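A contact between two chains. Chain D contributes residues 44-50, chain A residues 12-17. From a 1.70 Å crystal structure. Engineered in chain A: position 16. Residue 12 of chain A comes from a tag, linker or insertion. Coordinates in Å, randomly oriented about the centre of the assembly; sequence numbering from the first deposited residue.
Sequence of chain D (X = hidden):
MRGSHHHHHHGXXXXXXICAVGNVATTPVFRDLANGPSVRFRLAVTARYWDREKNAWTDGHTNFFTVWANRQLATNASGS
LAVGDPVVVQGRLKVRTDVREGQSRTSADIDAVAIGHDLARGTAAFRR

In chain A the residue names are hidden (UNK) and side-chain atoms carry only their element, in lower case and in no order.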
# COMPACT_ATOMS: atom_id res chain seq x y z
N ALA D 44 -15.28 2.57 -8.68
CA ALA D 44 -14.80 3.88 -9.16
C ALA D 44 -14.10 4.61 -8.02
O ALA D 44 -14.69 4.88 -6.97
CB ALA D 44 -16.00 4.72 -9.65
N VAL D 45 -12.84 4.94 -8.24
CA VAL D 45 -12.01 5.61 -7.24
C VAL D 45 -11.58 6.94 -7.85
O VAL D 45 -10.76 6.99 -8.78
CB VAL D 45 -10.78 4.74 -6.87
CG1 VAL D 45 -9.92 5.41 -5.80
CG2 VAL D 45 -11.22 3.36 -6.44
N THR D 46 -12.16 8.02 -7.35
CA THR D 46 -11.95 9.34 -7.94
C THR D 46 -11.04 10.19 -7.06
O THR D 46 -11.35 10.44 -5.90
CB THR D 46 -13.30 10.05 -8.16
OG1 THR D 46 -14.11 9.25 -9.02
CG2 THR D 46 -13.09 11.43 -8.83
N ALA D 47 -9.89 10.58 -7.61
CA ALA D 47 -8.98 11.48 -6.91
C ALA D 47 -9.61 12.85 -6.90
O ALA D 47 -10.32 13.21 -7.82
CB ALA D 47 -7.63 11.55 -7.61
N ARG D 48 -9.30 13.61 -5.86
CA ARG D 48 -9.80 14.98 -5.71
C ARG D 48 -8.66 15.90 -5.33
O ARG D 48 -7.69 15.46 -4.71
CB ARG D 48 -10.87 15.03 -4.63
CG ARG D 48 -12.10 14.24 -4.99
CD ARG D 48 -13.25 14.58 -4.06
NE ARG D 48 -14.13 15.57 -4.65
CZ ARG D 48 -15.18 16.09 -4.01
NH1 ARG D 48 -15.47 15.69 -2.78
NH2 ARG D 48 -15.93 16.99 -4.62
N TYR D 49 -8.79 17.17 -5.69
CA TYR D 49 -7.77 18.16 -5.37
C TYR D 49 -8.41 19.44 -4.91
O TYR D 49 -9.50 19.80 -5.37
CB TYR D 49 -6.88 18.43 -6.58
CG TYR D 49 -6.31 17.17 -7.17
CD1 TYR D 49 -6.98 16.52 -8.20
CD2 TYR D 49 -5.13 16.60 -6.67
CE1 TYR D 49 -6.48 15.35 -8.74
CE2 TYR D 49 -4.63 15.42 -7.21
CZ TYR D 49 -5.31 14.80 -8.24
OH TYR D 49 -4.83 13.64 -8.79
N TRP D 50 -7.72 20.12 -3.99
CA TRP D 50 -8.22 21.36 -3.41
C TRP D 50 -8.00 22.47 -4.38
O TRP D 50 -6.88 22.68 -4.86
CB TRP D 50 -7.51 21.66 -2.10
CG TRP D 50 -8.14 22.80 -1.34
CD1 TRP D 50 -7.66 24.09 -1.19
CD2 TRP D 50 -9.41 22.77 -0.59
NE1 TRP D 50 -8.51 24.85 -0.42
CE2 TRP D 50 -9.58 24.11 -0.03
CE3 TRP D 50 -10.38 21.80 -0.34
CZ2 TRP D 50 -10.68 24.44 0.74
CZ3 TRP D 50 -11.48 22.15 0.44
CH2 TRP D 50 -11.63 23.44 0.97
N UNK A 12 -4.65 17.16 -1.72
CA UNK A 12 -5.25 16.11 -2.60
C UNK A 12 -5.83 14.99 -1.74
O UNK A 12 -5.41 14.78 -0.58
c UNK A 12 -4.19 15.57 -3.57
o UNK A 12 -3.69 14.33 -3.16
N UNK A 13 -6.82 14.29 -2.29
CA UNK A 13 -7.36 13.15 -1.63
C UNK A 13 -7.69 11.99 -2.61
O UNK A 13 -7.92 12.12 -3.83
c UNK A 13 -9.93 13.75 -1.27
c UNK A 13 -8.56 13.52 -0.67
c UNK A 13 -12.67 14.17 -0.93
s UNK A 13 -11.12 14.39 -0.07
N UNK A 14 -7.65 10.84 -2.00
CA UNK A 14 -8.04 9.60 -2.62
C UNK A 14 -7.23 9.21 -3.86
O UNK A 14 -7.75 8.66 -4.83
c UNK A 14 -9.51 9.62 -2.96
c UNK A 14 -10.08 8.25 -3.03
n UNK A 14 -9.57 7.34 -2.19
o UNK A 14 -10.95 7.99 -3.85
N UNK A 15 -5.95 9.51 -3.82
CA UNK A 15 -5.01 8.96 -4.78
C UNK A 15 -4.74 7.54 -4.31
O UNK A 15 -4.82 7.21 -3.12
c UNK A 15 -3.74 11.29 -6.80
c UNK A 15 -3.72 9.78 -4.79
o UNK A 15 -3.52 12.42 -7.27
c UNK A 15 -3.91 11.18 -5.30
o UNK A 15 -3.81 10.26 -7.51
N UNK A 16 -4.44 6.67 -5.26
CA UNK A 16 -4.11 5.31 -4.94
C UNK A 16 -2.59 5.16 -5.06
O UNK A 16 -2.06 5.26 -6.15
c UNK A 16 -6.34 4.71 -5.92
c UNK A 16 -4.84 4.36 -5.91
c UNK A 16 -7.12 4.41 -7.20
c UNK A 16 -4.61 2.91 -5.48
N UNK A 17 -1.91 4.98 -3.94
CA UNK A 17 -0.47 4.77 -3.93
C UNK A 17 -0.21 3.29 -4.19
O UNK A 17 -1.03 2.40 -3.90
s UNK A 17 0.61 7.71 -3.56
c UNK A 17 0.11 6.62 -2.23
c UNK A 17 0.15 5.15 -2.58
c UNK A 17 2.39 7.26 -3.93

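Position 12 carries two side-chain atoms, one carbon and then one oxygen. Its CB lies 3.4 Å from CD2 of Tyr49(D), oblique to the ring, and its CA sits 3.3 Å from the backbone O of Arg48(D) in a CA-H...O contact. A carbon bearing a lone hydroxyl is serine: Ser12(A), which comes from an expression tag and so is no part of the natural design.

Position 13 has an unbranched chain of two carbons, a sulfur and a last carbon. The backbone does the most here: its N donates to the O of Arg48(D) at 2.8 Å, and its O accepts from the N of Arg48(D) at 2.9 Å, both bonds nearly straight. The terminal carbon comes to 3.2 Å from CD of Arg48(D), lying near the plane of the guanidinium at its edge. Sulfur inside a linear chain means methionine, Met13(A), with rotamers p, t, t that carry the thioether along the arginine.

Position 14 shows two carbons, the second holding one oxygen and one nitrogen: a short amide. Its CA-to-CB bond points toward chain D, and the amide reaches the region of Val45(D) and the backbone O of Thr46(D). This is asparagine, Asn14(A); its phi and psi are both positive, 61° and 36°, so the backbone turns out of the extended path just after the paired residue.

Position 15 has three carbons, the third carrying two oxygens. One of these oxygens lies 2.3 Å from OH of Tyr49(D), a very short hydrogen bond given by the hydroxyl, and the carbon that carries them is 4.0 Å from CB of Ala47(D). The other oxygen is hydrogen-bonded elsewhere in the structure. A carboxylate on a two-carbon arm is glutamate, Glu15(A).

Position 16 has four carbons, forked at the first, with one arm two carbons long. The end of that arm packs 3.3 Å from CG1 of Val45(D). The fork and the all-carbon composition give isoleucine, Ile16(A), an engineered residue where the natural sequence has threonine.

Position 17 has two carbons, a sulfur and a carbon, unbranched, and touches nothing on this stretch of chain D. It is methionine, Met17(A).

The contact works from a single antiparallel bridge, whose two hydrogen bonds join backbone atoms alone and fix Arg48(D) opposite Met13(A). Beyond it, OH of Tyr49(D) bonds to the carboxylate of Glu15(A); the packing of Ile16(A) on Val45(D) belongs to the engineered chain and says nothing of the natural choice.

Chain A 12-17: SMNEIM
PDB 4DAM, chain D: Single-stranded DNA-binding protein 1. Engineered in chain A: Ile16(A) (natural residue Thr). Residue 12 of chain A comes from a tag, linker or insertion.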